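Local coordinates for protein fructose-bisphosphate aldolase (Thermus caldophilus, PDB 2FJK) that belongs to the class-II aldolase family of TIM-barrel enzymes and holds 1,3-dihydroxyacetonephosphate in a pocket at the ends of the barrel strands and the loops that follow them, at residues H208-V213 and K293-L298; A248-D253 and E297-V302; Q215-R220 and L256-T261; L79-S84 and T176-Y181; I189-L194 and I243-A248. All blocks are in the same frame, centred on the assembly; numbering follows the deposited sequence.

Contact 1: residues H208-V213 and K293-L298; sequences HGASAV and KSRMEL. With 13P (1,3-dihydroxyacetonephosphate), chain E.
Arg295 reaches Ala210 because its side chain leaves the helix with CG roughly anti to the backbone N (chi1 -151°) and then bends at chi2 (59°), which carries the guanidinium over to the loop 208-213. The carbonyl O of Ala210 lies at the guanidinium edge, near its plane, next to NH2. The modelled separation of Arg295 NH2 from Ala210 O is 2.3 Å, with a bent N-H...O angle of 121°; a hydrogen bond is indicated, but a length so short is doubtful. The same NH2 lies 3.5 Å from Ser211 CA, and the other amino group, Arg295 NH1, stands 3.6 Å from Ala212 CB, both approaches being oblique to the guanidinium. NE is bonded to Thr252 OG1, the surer anchor of this buried group, and Asp255 adds only a long, weak ion pair. In a TIM barrel the ligand site is built from loops that follow the strands; segment 208-213, after strand 205-207, is such a loop, and Arg295 of helix 277-299 probably supports it from the second shell. Ser211 has its CB turned from the helix: Ser211 OG donates to O3P of 1,3-dihydroxyacetonephosphate at 2.6 Å and also accepts from Asp255 N. Its backbone contributes a weaker bond, Ser211 N to O2P of the ligand at 3.3 Å.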
# COMPACT_ATOMS: atom_id res chain seq x y z
N HIS A 208 1.62 25.63 -19.24
CA HIS A 208 1.23 24.41 -19.94
C HIS A 208 1.53 24.53 -21.42
O HIS A 208 1.99 25.57 -21.88
CB HIS A 208 -0.26 24.12 -19.75
CG HIS A 208 -0.61 23.65 -18.37
ND1 HIS A 208 -0.87 24.53 -17.34
CD2 HIS A 208 -0.70 22.41 -17.85
CE1 HIS A 208 -1.11 23.84 -16.24
NE2 HIS A 208 -1.01 22.55 -16.52
N GLY A 209 1.27 23.45 -22.16
CA GLY A 209 1.52 23.43 -23.59
C GLY A 209 2.92 23.94 -23.87
O GLY A 209 3.13 24.71 -24.81
N ALA A 210 3.88 23.49 -23.07
CA ALA A 210 5.25 23.95 -23.21
C ALA A 210 6.24 23.02 -23.89
O ALA A 210 7.44 23.24 -23.78
CB ALA A 210 5.79 24.37 -21.84
N SER A 211 5.76 22.00 -24.59
CA SER A 211 6.69 21.10 -25.27
C SER A 211 7.56 21.87 -26.27
O SER A 211 7.16 22.91 -26.79
CB SER A 211 5.94 19.99 -26.00
OG SER A 211 5.69 18.88 -25.15
N ALA A 212 8.75 21.35 -26.54
CA ALA A 212 9.70 21.97 -27.46
C ALA A 212 9.54 21.40 -28.87
O ALA A 212 9.86 22.06 -29.86
CB ALA A 212 11.14 21.76 -26.96
N VAL A 213 9.03 20.18 -28.95
CA VAL A 213 8.82 19.53 -30.23
C VAL A 213 10.06 19.72 -31.12
O VAL A 213 9.96 20.24 -32.24
CB VAL A 213 7.58 20.13 -30.94
CG1 VAL A 213 7.05 19.14 -31.97
CG2 VAL A 213 6.51 20.48 -29.89
N LYS A 293 15.23 14.16 -18.78
CA LYS A 293 16.50 14.66 -18.25
C LYS A 293 16.87 16.00 -18.87
O LYS A 293 17.06 16.98 -18.14
CB LYS A 293 17.62 13.64 -18.48
CG LYS A 293 17.57 12.47 -17.50
CD LYS A 293 18.48 11.33 -17.89
CE LYS A 293 19.94 11.76 -18.00
NZ LYS A 293 20.79 10.66 -18.55
N SER A 294 16.95 16.06 -20.19
CA SER A 294 17.30 17.32 -20.84
C SER A 294 16.29 18.41 -20.45
O SER A 294 16.65 19.58 -20.26
CB SER A 294 17.36 17.16 -22.37
OG SER A 294 16.13 16.75 -22.92
N ARG A 295 15.04 18.01 -20.29
CA ARG A 295 13.97 18.92 -19.90
C ARG A 295 14.33 19.53 -18.54
O ARG A 295 14.20 20.74 -18.33
CB ARG A 295 12.67 18.14 -19.77
CG ARG A 295 11.44 18.94 -20.06
CD ARG A 295 11.48 19.50 -21.46
NE ARG A 295 10.27 20.24 -21.74
CZ ARG A 295 10.16 21.20 -22.64
NH1 ARG A 295 11.21 21.57 -23.36
NH2 ARG A 295 9.00 21.81 -22.79
N MSE A 296 14.77 18.68 -17.62
CA MSE A 296 15.16 19.14 -16.29
C MSE A 296 16.40 20.05 -16.37
O MSE A 296 16.56 20.95 -15.55
CB MSE A 296 15.43 17.95 -15.37
CG MSE A 296 14.20 17.08 -15.15
SE MSE A 296 14.57 15.45 -14.20
CE MSE A 296 15.14 14.33 -15.62
N GLU A 297 17.27 19.81 -17.35
CA GLU A 297 18.46 20.65 -17.54
C GLU A 297 18.02 22.04 -17.97
O GLU A 297 18.57 23.04 -17.53
CB GLU A 297 19.37 20.10 -18.62
CG GLU A 297 20.13 18.85 -18.27
CD GLU A 297 21.18 18.53 -19.32
OE1 GLU A 297 20.80 18.37 -20.50
OE2 GLU A 297 22.37 18.44 -18.96
N LEU A 298 17.04 22.09 -18.85
CA LEU A 298 16.52 23.36 -19.35
C LEU A 298 15.78 24.11 -18.25
O LEU A 298 15.82 25.34 -18.19
CB LEU A 298 15.58 23.10 -20.54
CG LEU A 298 14.83 24.29 -21.14
CD1 LEU A 298 15.83 25.32 -21.66
CD2 LEU A 298 13.93 23.79 -22.26
P 13P E . 2.08 19.67 -24.58
O1P 13P E . 1.13 18.97 -25.67
O2P 13P E . 2.67 20.97 -25.28
O3P 13P E . 3.25 18.70 -24.21
O1 13P E . 1.20 20.02 -23.29
C1 13P E . 1.82 19.95 -22.00
C2 13P E . 0.84 20.60 -21.05
O2 13P E . 0.39 21.71 -21.31
C3 13P E . 0.39 19.88 -19.78
O3 13P E . -0.62 20.63 -19.12

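Contact 2: residues A248-D253 and E297-V302; sequences AKINTD and ELFGSV. With 13P (1,3-dihydroxyacetonephosphate), chain E.
Ile250 points from strand 247-252 toward Phe299, and the two side chains approach from opposite directions. Its CB already touches the far end of the ring, 3.5 Å from Phe299 CZ, and CG2 lies equally close to that carbon. With chi1 at -47°, CG1 stands beside the backbone N and directs the longer branch over the ring. The tip, Ile250 CD1, is 3.3 Å from both Phe299 CD1 and CE1; it lies 3.6 Å from the ring centroid and 26° off the normal, which establishes a CH-pi contact over one face. Thr252 OG1, bonded to Arg295, comes near the ring's edge, 4.0 Å from Phe299 CZ. The intervening Asn251 is directed away from the helix, and its CB lies beside 1,3-dihydroxyacetonephosphate, while Asp253 N donates to the ligand's O3P at 2.7 Å. Such alternation is typical of a TIM-barrel strand, with Ile250 and Thr252 facing the outer helix and Asn251 turned to the ligand pocket.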
# COMPACT_ATOMS: atom_id res chain seq x y z
N ALA A 248 7.19 28.69 -12.42
CA ALA A 248 7.80 27.69 -11.54
C ALA A 248 7.49 26.24 -11.91
O ALA A 248 8.21 25.32 -11.49
CB ALA A 248 7.40 27.96 -10.10
N LYS A 249 6.43 26.03 -12.68
CA LYS A 249 6.02 24.70 -13.09
C LYS A 249 5.79 24.65 -14.60
O LYS A 249 5.03 25.45 -15.15
CB LYS A 249 4.75 24.28 -12.37
CG LYS A 249 4.06 23.08 -13.01
CD LYS A 249 2.79 22.69 -12.26
CE LYS A 249 2.04 21.59 -13.00
NZ LYS A 249 0.94 21.04 -12.18
N ILE A 250 6.43 23.69 -15.25
CA ILE A 250 6.32 23.55 -16.69
C ILE A 250 5.86 22.15 -17.09
O ILE A 250 6.49 21.15 -16.75
CB ILE A 250 7.67 23.85 -17.36
CG1 ILE A 250 8.24 25.15 -16.77
CG2 ILE A 250 7.49 24.01 -18.85
CD1 ILE A 250 9.63 25.46 -17.24
N ASN A 251 4.75 22.10 -17.82
CA ASN A 251 4.19 20.83 -18.27
C ASN A 251 4.74 20.38 -19.62
O ASN A 251 4.84 21.18 -20.55
CB ASN A 251 2.68 20.94 -18.34
CG ASN A 251 1.99 20.48 -17.06
OD1 ASN A 251 1.47 19.36 -17.00
ND2 ASN A 251 1.98 21.33 -16.04
N THR A 252 5.07 19.09 -19.71
CA THR A 252 5.58 18.49 -20.95
C THR A 252 4.87 17.17 -21.20
O THR A 252 4.88 16.28 -20.35
CB THR A 252 7.09 18.19 -20.85
OG1 THR A 252 7.79 19.37 -20.49
CG2 THR A 252 7.63 17.67 -22.19
N ASP A 253 4.26 17.03 -22.38
CA ASP A 253 3.53 15.82 -22.72
C ASP A 253 3.85 15.36 -24.14
O ASP A 253 4.36 14.25 -24.33
CB ASP A 253 2.02 16.10 -22.56
CG ASP A 253 1.16 14.88 -22.82
OD1 ASP A 253 1.71 13.78 -23.01
OD2 ASP A 253 -0.08 15.03 -22.82
N GLU A 297 17.27 19.81 -17.35
CA GLU A 297 18.46 20.65 -17.54
C GLU A 297 18.02 22.04 -17.97
O GLU A 297 18.57 23.04 -17.53
CB GLU A 297 19.37 20.10 -18.62
CG GLU A 297 20.13 18.85 -18.27
CD GLU A 297 21.18 18.53 -19.32
OE1 GLU A 297 20.80 18.37 -20.50
OE2 GLU A 297 22.37 18.44 -18.96
N LEU A 298 17.04 22.09 -18.85
CA LEU A 298 16.52 23.36 -19.35
C LEU A 298 15.78 24.11 -18.25
O LEU A 298 15.82 25.34 -18.19
CB LEU A 298 15.58 23.10 -20.54
CG LEU A 298 14.83 24.29 -21.14
CD1 LEU A 298 15.83 25.32 -21.66
CD2 LEU A 298 13.93 23.79 -22.26
N PHE A 299 15.11 23.37 -17.37
CA PHE A 299 14.34 23.97 -16.29
C PHE A 299 15.18 24.42 -15.09
O PHE A 299 14.73 25.22 -14.28
CB PHE A 299 13.25 23.00 -15.80
CG PHE A 299 12.23 22.64 -16.86
CD1 PHE A 299 12.11 23.39 -18.03
CD2 PHE A 299 11.37 21.56 -16.68
CE1 PHE A 299 11.14 23.07 -18.99
CE2 PHE A 299 10.40 21.23 -17.63
CZ PHE A 299 10.29 21.99 -18.79
N GLY A 300 16.40 23.89 -14.98
CA GLY A 300 17.25 24.27 -13.87
C GLY A 300 16.90 23.58 -12.56
O GLY A 300 17.22 24.09 -11.48
N SER A 301 16.25 22.42 -12.64
CA SER A 301 15.88 21.67 -11.45
C SER A 301 16.93 20.60 -11.13
O SER A 301 16.78 19.83 -10.17
CB SER A 301 14.52 20.99 -11.65
OG SER A 301 14.63 19.96 -12.62
N VAL A 302 17.98 20.53 -11.93
CA VAL A 302 19.02 19.53 -11.69
C VAL A 302 19.69 19.82 -10.35
O VAL A 302 20.25 20.90 -10.16
CB VAL A 302 20.08 19.55 -12.81
CG1 VAL A 302 21.15 18.50 -12.53
CG2 VAL A 302 19.42 19.28 -14.15
P 13P E . 2.08 19.67 -24.58
O1P 13P E . 1.13 18.97 -25.67
O2P 13P E . 2.67 20.97 -25.28
O3P 13P E . 3.25 18.70 -24.21
O1 13P E . 1.20 20.02 -23.29
C1 13P E . 1.82 19.95 -22.00
C2 13P E . 0.84 20.60 -21.05
O2 13P E . 0.39 21.71 -21.31
C3 13P E . 0.39 19.88 -19.78
O3 13P E . -0.62 20.63 -19.12

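Contact 3: residues Q215-R220 and L256-T261; sequences QELVER and LRLAFT
Segments 215-220 and 256-261, both helical, come nearest at Leu217 and Ala259, whose CA atoms are 6.7 Å apart. Leu217 supplies most of the 215-220 side of the interface. Its CG is anti to the backbone N (chi1 171°), an extension that lets the two methyls divide between neighbouring residues of the other helix. CD1 lies against backbone, 3.8 Å from Ala259 CA; Ala259 has just a methyl here, consistent with so close an approach, and Leu217 CD1 to Ala259 CB is 4.4 Å. CD2 takes the other direction and settles 3.8 Å from Leu258 CB. The Leu258 side chain meets Leu217 at a slant, and its CD1 approaches the branch point, 3.8 Å from Leu217 CG. Charged groups find partners beyond this interface: Arg220 forms a salt bridge with Glu266, and Arg257 with Asp253 and with Asp276 of a second subunit. Leu258 also packs on Phe275 of that subunit, so the leucine pair lies close to a subunit interface. Across the two segments side chain meets side chain through hydrocarbon alone, and CD1 of Leu217 also rests on the backbone of Ala259; attraction here should therefore depend on burial and complementary shape, with no directional bond to fix the leucine side chains.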
# COMPACT_ATOMS: atom_id res chain seq x y z
N GLN A 215 13.10 19.61 -33.67
CA GLN A 215 13.15 19.25 -35.08
C GLN A 215 13.74 17.86 -35.29
O GLN A 215 13.17 17.05 -36.02
CB GLN A 215 13.96 20.30 -35.85
CG GLN A 215 13.96 20.11 -37.37
CD GLN A 215 12.55 19.97 -37.95
OE1 GLN A 215 11.65 20.74 -37.63
NE2 GLN A 215 12.38 18.99 -38.82
N GLU A 216 14.88 17.59 -34.67
CA GLU A 216 15.52 16.29 -34.81
C GLU A 216 14.53 15.18 -34.45
O GLU A 216 14.49 14.15 -35.12
CB GLU A 216 16.77 16.21 -33.92
CG GLU A 216 16.79 17.17 -32.73
CD GLU A 216 17.01 18.63 -33.15
OE1 GLU A 216 18.03 18.91 -33.82
OE2 GLU A 216 16.17 19.49 -32.79
N LEU A 217 13.74 15.40 -33.41
CA LEU A 217 12.74 14.42 -32.98
C LEU A 217 11.70 14.27 -34.08
O LEU A 217 11.35 13.16 -34.48
CB LEU A 217 12.08 14.86 -31.67
CG LEU A 217 10.87 14.06 -31.17
CD1 LEU A 217 11.13 12.57 -31.25
CD2 LEU A 217 10.55 14.48 -29.74
N VAL A 218 11.21 15.40 -34.58
CA VAL A 218 10.22 15.38 -35.65
C VAL A 218 10.77 14.52 -36.80
O VAL A 218 10.09 13.61 -37.27
CB VAL A 218 9.95 16.81 -36.18
CG1 VAL A 218 9.01 16.76 -37.38
CG2 VAL A 218 9.37 17.67 -35.07
N GLU A 219 12.00 14.81 -37.22
CA GLU A 219 12.65 14.09 -38.32
C GLU A 219 12.91 12.62 -38.01
O GLU A 219 12.87 11.77 -38.90
CB GLU A 219 13.95 14.80 -38.70
CG GLU A 219 13.73 16.25 -39.16
CD GLU A 219 14.99 16.93 -39.70
OE1 GLU A 219 15.60 16.38 -40.64
OE2 GLU A 219 15.35 18.01 -39.19
N ARG A 220 13.18 12.32 -36.74
CA ARG A 220 13.43 10.94 -36.33
C ARG A 220 12.11 10.18 -36.46
O ARG A 220 12.08 9.03 -36.88
CB ARG A 220 13.90 10.92 -34.88
CG ARG A 220 14.38 9.58 -34.37
CD ARG A 220 14.79 9.72 -32.91
NE ARG A 220 15.68 8.65 -32.47
CZ ARG A 220 15.33 7.37 -32.36
NH1 ARG A 220 14.09 7.00 -32.66
NH2 ARG A 220 16.21 6.47 -31.95
N LEU A 256 7.26 13.75 -24.96
CA LEU A 256 7.40 12.38 -24.48
C LEU A 256 6.70 11.38 -25.37
O LEU A 256 7.27 10.34 -25.70
CB LEU A 256 6.84 12.26 -23.06
CG LEU A 256 7.29 13.33 -22.07
CD1 LEU A 256 6.81 12.92 -20.69
CD2 LEU A 256 8.80 13.48 -22.08
N ARG A 257 5.47 11.68 -25.76
CA ARG A 257 4.71 10.79 -26.64
C ARG A 257 5.47 10.57 -27.93
O ARG A 257 5.62 9.44 -28.38
CB ARG A 257 3.34 11.38 -26.99
CG ARG A 257 2.39 11.59 -25.85
CD ARG A 257 1.03 12.05 -26.41
NE ARG A 257 0.15 12.57 -25.38
CZ ARG A 257 -1.15 12.82 -25.56
NH1 ARG A 257 -1.71 12.59 -26.74
NH2 ARG A 257 -1.88 13.30 -24.55
N LEU A 258 5.92 11.67 -28.53
CA LEU A 258 6.67 11.62 -29.79
C LEU A 258 7.93 10.78 -29.67
O LEU A 258 8.18 9.90 -30.49
CB LEU A 258 7.08 13.03 -30.23
CG LEU A 258 6.43 13.61 -31.49
CD1 LEU A 258 7.22 14.85 -31.90
CD2 LEU A 258 6.43 12.57 -32.61
N ALA A 259 8.73 11.06 -28.65
CA ALA A 259 9.96 10.29 -28.45
C ALA A 259 9.63 8.80 -28.31
O ALA A 259 10.20 7.96 -29.00
CB ALA A 259 10.70 10.80 -27.22
N PHE A 260 8.69 8.48 -27.42
CA PHE A 260 8.28 7.10 -27.18
C PHE A 260 7.81 6.41 -28.46
O PHE A 260 8.24 5.30 -28.79
CB PHE A 260 7.14 7.08 -26.15
CG PHE A 260 6.87 5.72 -25.58
CD1 PHE A 260 7.59 5.27 -24.48
CD2 PHE A 260 5.91 4.90 -26.15
CE1 PHE A 260 7.35 4.00 -23.95
CE2 PHE A 260 5.66 3.62 -25.63
CZ PHE A 260 6.38 3.17 -24.53
N THR A 261 6.90 7.06 -29.19
CA THR A 261 6.37 6.50 -30.43
C THR A 261 7.46 6.43 -31.50
O THR A 261 7.53 5.47 -32.27
CB THR A 261 5.17 7.33 -30.95
OG1 THR A 261 4.12 7.33 -29.97
CG2 THR A 261 4.63 6.73 -32.25

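Contact 4: residues L79-S84 and T176-Y181; sequences LDHGSS and TSHGAY. With 13P (1,3-dihydroxyacetonephosphate), chain E.
The rings of His81 and His178 approach from opposite directions, their planes at 76° and centroids 5.1 Å apart, an oblique pairing. Asp80 OD1 lies 3.6 Å above the plane of the His81 ring on one face, displaced toward its rim, and the ring of His208 also meets that of His81. The His178 ring receives its neighbours at the edge: the His81 ring beside His178 NE2, and O2 of 1,3-dihydroxyacetonephosphate in the ring plane. The modelled closest approach is 3.2 Å, from His81 CE1 to His178 NE2, but the His81 imidazole is probably turned over, so the identity of its touching atom is doubtful. In His178, chi1 of -57° places the ring by the ligand and chi2 of -56° presents ND1 to it; His178 ND1 donates to O1 at 3.0 Å. The next residue adds a nearly straight bond, Gly179 N to O1P at 3.0 Å. At the other end of the ligand, its O3 donates to Asp80 OD1 over 3.1 Å, and that oxygen also has a weak bond from His208. The loop after strand 75-78 thus holds the hydroxyl end while 176-181 holds the phosphate end: loops after different strands meet round one ligand, as in the pockets of TIM-barrel enzymes.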
# COMPACT_ATOMS: atom_id res chain seq x y z
N LEU A 79 -3.39 16.35 -10.91
CA LEU A 79 -4.47 15.98 -11.83
C LEU A 79 -4.28 16.60 -13.22
O LEU A 79 -4.26 15.89 -14.22
CB LEU A 79 -5.83 16.38 -11.25
CG LEU A 79 -7.04 16.39 -12.21
CD1 LEU A 79 -7.20 15.04 -12.90
CD2 LEU A 79 -8.30 16.74 -11.42
N ASP A 80 -4.16 17.91 -13.32
CA ASP A 80 -3.96 18.52 -14.65
C ASP A 80 -5.25 18.65 -15.49
O ASP A 80 -5.78 17.67 -16.03
CB ASP A 80 -2.91 17.71 -15.43
CG ASP A 80 -2.43 18.41 -16.69
OD1 ASP A 80 -2.10 19.61 -16.61
OD2 ASP A 80 -2.38 17.76 -17.76
N HIS A 81 -5.74 19.88 -15.58
CA HIS A 81 -6.94 20.19 -16.35
C HIS A 81 -8.14 19.32 -16.00
O HIS A 81 -8.72 18.67 -16.88
CB HIS A 81 -6.62 20.07 -17.85
CG HIS A 81 -5.56 21.02 -18.31
ND1 HIS A 81 -4.52 20.64 -19.13
CD2 HIS A 81 -5.38 22.34 -18.07
CE1 HIS A 81 -3.74 21.68 -19.37
NE2 HIS A 81 -4.24 22.72 -18.73
N GLY A 82 -8.50 19.30 -14.72
CA GLY A 82 -9.65 18.53 -14.30
C GLY A 82 -10.85 19.18 -14.97
O GLY A 82 -10.92 20.40 -15.05
N SER A 83 -11.79 18.37 -15.46
CA SER A 83 -12.97 18.88 -16.15
C SER A 83 -14.11 19.25 -15.23
O SER A 83 -14.94 20.10 -15.58
CB SER A 83 -13.50 17.84 -17.14
OG SER A 83 -13.92 16.67 -16.46
N SER A 84 -14.18 18.63 -14.06
CA SER A 84 -15.27 18.93 -13.14
C SER A 84 -14.94 18.75 -11.67
O SER A 84 -13.83 18.36 -11.30
CB SER A 84 -16.48 18.06 -13.48
OG SER A 84 -16.18 16.68 -13.30
N THR A 176 1.31 30.00 -25.27
CA THR A 176 1.53 28.56 -25.45
C THR A 176 0.21 27.84 -25.72
O THR A 176 -0.87 28.38 -25.47
CB THR A 176 2.15 27.90 -24.20
OG1 THR A 176 1.22 27.98 -23.12
CG2 THR A 176 3.44 28.61 -23.79
N SER A 177 0.31 26.61 -26.23
CA SER A 177 -0.87 25.79 -26.53
C SER A 177 -0.42 24.34 -26.70
O SER A 177 0.73 24.09 -27.07
CB SER A 177 -1.56 26.30 -27.80
OG SER A 177 -0.83 25.98 -28.98
N HIS A 178 -1.33 23.39 -26.44
CA HIS A 178 -1.00 21.96 -26.53
C HIS A 178 -0.80 21.44 -27.96
O HIS A 178 -1.19 22.09 -28.93
CB HIS A 178 -2.11 21.11 -25.89
CG HIS A 178 -2.39 21.43 -24.46
ND1 HIS A 178 -1.43 21.40 -23.48
CD2 HIS A 178 -3.55 21.79 -23.84
CE1 HIS A 178 -1.97 21.73 -22.32
NE2 HIS A 178 -3.25 21.97 -22.51
N GLY A 179 -0.18 20.27 -28.07
CA GLY A 179 0.03 19.68 -29.38
C GLY A 179 1.34 20.00 -30.05
O GLY A 179 2.15 20.78 -29.54
N ALA A 180 1.56 19.39 -31.21
CA ALA A 180 2.80 19.59 -31.95
C ALA A 180 2.78 20.79 -32.92
O ALA A 180 3.75 21.01 -33.64
CB ALA A 180 3.14 18.33 -32.71
N TYR A 181 1.70 21.56 -32.93
CA TYR A 181 1.62 22.71 -33.84
C TYR A 181 1.34 23.99 -33.07
O TYR A 181 0.23 24.52 -33.13
CB TYR A 181 0.54 22.48 -34.89
CG TYR A 181 0.72 21.17 -35.63
CD1 TYR A 181 -0.10 20.06 -35.35
CD2 TYR A 181 1.72 21.02 -36.58
CE1 TYR A 181 0.09 18.84 -36.01
CE2 TYR A 181 1.92 19.82 -37.24
CZ TYR A 181 1.11 18.73 -36.95
OH TYR A 181 1.33 17.54 -37.59
P 13P E . 2.08 19.67 -24.58
O1P 13P E . 1.13 18.97 -25.67
O2P 13P E . 2.67 20.97 -25.28
O3P 13P E . 3.25 18.70 -24.21
O1 13P E . 1.20 20.02 -23.29
C1 13P E . 1.82 19.95 -22.00
C2 13P E . 0.84 20.60 -21.05
O2 13P E . 0.39 21.71 -21.31
C3 13P E . 0.39 19.88 -19.78
O3 13P E . -0.62 20.63 -19.12

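Contact 5: residues I189-L194 and I243-A248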
# COMPACT_ATOMS: atom_id res chain seq x y z
N ILE A 189 5.65 34.47 -27.43
CA ILE A 189 5.37 34.34 -26.01
C ILE A 189 5.34 35.74 -25.43
O ILE A 189 6.32 36.48 -25.54
CB ILE A 189 6.46 33.52 -25.30
CG1 ILE A 189 6.69 32.20 -26.03
CG2 ILE A 189 6.06 33.29 -23.85
CD1 ILE A 189 5.45 31.38 -26.27
N ASP A 190 4.22 36.11 -24.83
CA ASP A 190 4.05 37.43 -24.25
C ASP A 190 4.81 37.54 -22.93
O ASP A 190 4.23 37.43 -21.86
CB ASP A 190 2.57 37.71 -24.00
CG ASP A 190 2.25 39.19 -23.97
OD1 ASP A 190 2.98 39.93 -23.29
OD2 ASP A 190 1.27 39.60 -24.62
N HIS A 191 6.12 37.76 -23.02
CA HIS A 191 6.95 37.86 -21.82
C HIS A 191 6.61 39.05 -20.93
O HIS A 191 6.61 38.93 -19.70
CB HIS A 191 8.42 37.89 -22.21
CG HIS A 191 8.94 36.58 -22.71
ND1 HIS A 191 8.91 35.43 -21.94
CD2 HIS A 191 9.51 36.23 -23.89
CE1 HIS A 191 9.44 34.43 -22.63
NE2 HIS A 191 9.81 34.89 -23.81
N PRO A 192 6.32 40.22 -21.52
CA PRO A 192 5.98 41.39 -20.70
C PRO A 192 4.73 41.10 -19.89
O PRO A 192 4.64 41.46 -18.72
CB PRO A 192 5.74 42.49 -21.74
CG PRO A 192 6.66 42.09 -22.85
CD PRO A 192 6.41 40.60 -22.94
N ARG A 193 3.78 40.43 -20.53
CA ARG A 193 2.53 40.07 -19.89
C ARG A 193 2.81 39.16 -18.70
O ARG A 193 2.25 39.32 -17.62
CB ARG A 193 1.63 39.33 -20.89
CG ARG A 193 0.22 39.13 -20.42
CD ARG A 193 -0.61 38.41 -21.45
NE ARG A 193 -2.01 38.80 -21.30
CZ ARG A 193 -2.53 39.89 -21.83
NH1 ARG A 193 -1.78 40.71 -22.55
NH2 ARG A 193 -3.80 40.19 -21.60
N LEU A 194 3.70 38.18 -18.90
CA LEU A 194 4.06 37.26 -17.83
C LEU A 194 4.67 38.07 -16.68
O LEU A 194 4.35 37.87 -15.51
CB LEU A 194 5.07 36.23 -18.35
CG LEU A 194 5.61 35.18 -17.37
CD1 LEU A 194 4.45 34.45 -16.68
CD2 LEU A 194 6.48 34.20 -18.13
N ILE A 243 10.79 31.29 -17.14
CA ILE A 243 11.14 30.74 -15.84
C ILE A 243 11.81 31.81 -14.98
O ILE A 243 11.54 31.91 -13.78
CB ILE A 243 12.10 29.54 -15.96
CG1 ILE A 243 11.38 28.37 -16.63
CG2 ILE A 243 12.60 29.13 -14.58
CD1 ILE A 243 12.28 27.20 -16.95
N SER A 244 12.67 32.61 -15.59
CA SER A 244 13.36 33.68 -14.87
C SER A 244 12.34 34.73 -14.49
O SER A 244 12.59 35.56 -13.62
CB SER A 244 14.41 34.34 -15.75
OG SER A 244 13.80 35.22 -16.69
N LEU A 245 11.18 34.70 -15.13
CA LEU A 245 10.14 35.68 -14.84
C LEU A 245 9.07 35.26 -13.85
O LEU A 245 8.20 36.06 -13.53
CB LEU A 245 9.47 36.12 -16.14
CG LEU A 245 10.31 37.03 -17.03
CD1 LEU A 245 9.52 37.39 -18.28
CD2 LEU A 245 10.70 38.28 -16.27
N GLY A 246 9.12 34.02 -13.35
CA GLY A 246 8.12 33.60 -12.38
C GLY A 246 7.43 32.27 -12.65
O GLY A 246 6.63 31.80 -11.84
N ILE A 247 7.71 31.67 -13.81
CA ILE A 247 7.13 30.38 -14.17
C ILE A 247 7.89 29.34 -13.34
O ILE A 247 9.08 29.14 -13.54
CB ILE A 247 7.33 30.08 -15.69
CG1 ILE A 247 6.46 31.03 -16.52
CG2 ILE A 247 6.98 28.63 -15.99
CD1 ILE A 247 4.97 30.83 -16.36
N ALA A 248 7.19 28.69 -12.42
CA ALA A 248 7.80 27.69 -11.54
C ALA A 248 7.49 26.24 -11.91
O ALA A 248 8.21 25.32 -11.49
CB ALA A 248 7.40 27.96 -10.10
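The turn that sets Leu245 and Ile247 against Leu194 begins at Ile243, near the end of helix 236-244; the Ile243 side chain points away from helix 191-200. Leu245 then turns toward the other segment. Its CB is 4.1 Å from Leu194 CD2, and its CD1 extends to the first turn of the facing helix, 3.6 Å from His191 O and 4.1 Å from His191 CB, the two side chains crossing at about a right angle. The His191 ring is held by NE2, bonded to Asp238, whereas its ND1 is buried with no partner in the model. Gly246, at phi 131°, ends the helix in a Schellman motif, and Gly246 N bonds to Ile243 O at 3.2 Å. The turn brings the chain directly from helix to strand 247-252, an alpha-to-beta connection of the TIM barrel. Ile247, the first strand residue, lies across Leu194: its CG1 is 3.6 Å from Leu194 CD2, and its CD1 is 3.7 Å from Leu194 CD1. Leu194 can meet both residues because its CG is anti to the backbone N (chi1 179°), which carries the forked end to both: CD2 meets Leu245 and Ile247, CD1 meets Ile247. At Ala248 the backbone enters the sheet, bonding to Val19 on one neighbouring strand and to Leu205 on the other.

Contacts 1, 2 and 4 surround the same bound 1,3-dihydroxyacetonephosphate: contacts 1 and 2 have centres about 6 Å apart and share helix 277-299, while contact 4 has its centre about 15 Å from that of contact 1. Strand 247-252 joins contact 2 to contact 5, which sits where the strand begins; helix 254-270, following the strand, carries contact 3 toward a subunit interface. Contacts 3 and 5 are about 27 Å apart between centres and do not touch. Along the chain, contact 4 closes before any of the others opens, contact 3 is nested within contact 1, and contact 5 closes before contact 2 opens. Sequence-distant loops thus converge on one pocket, backed by helices.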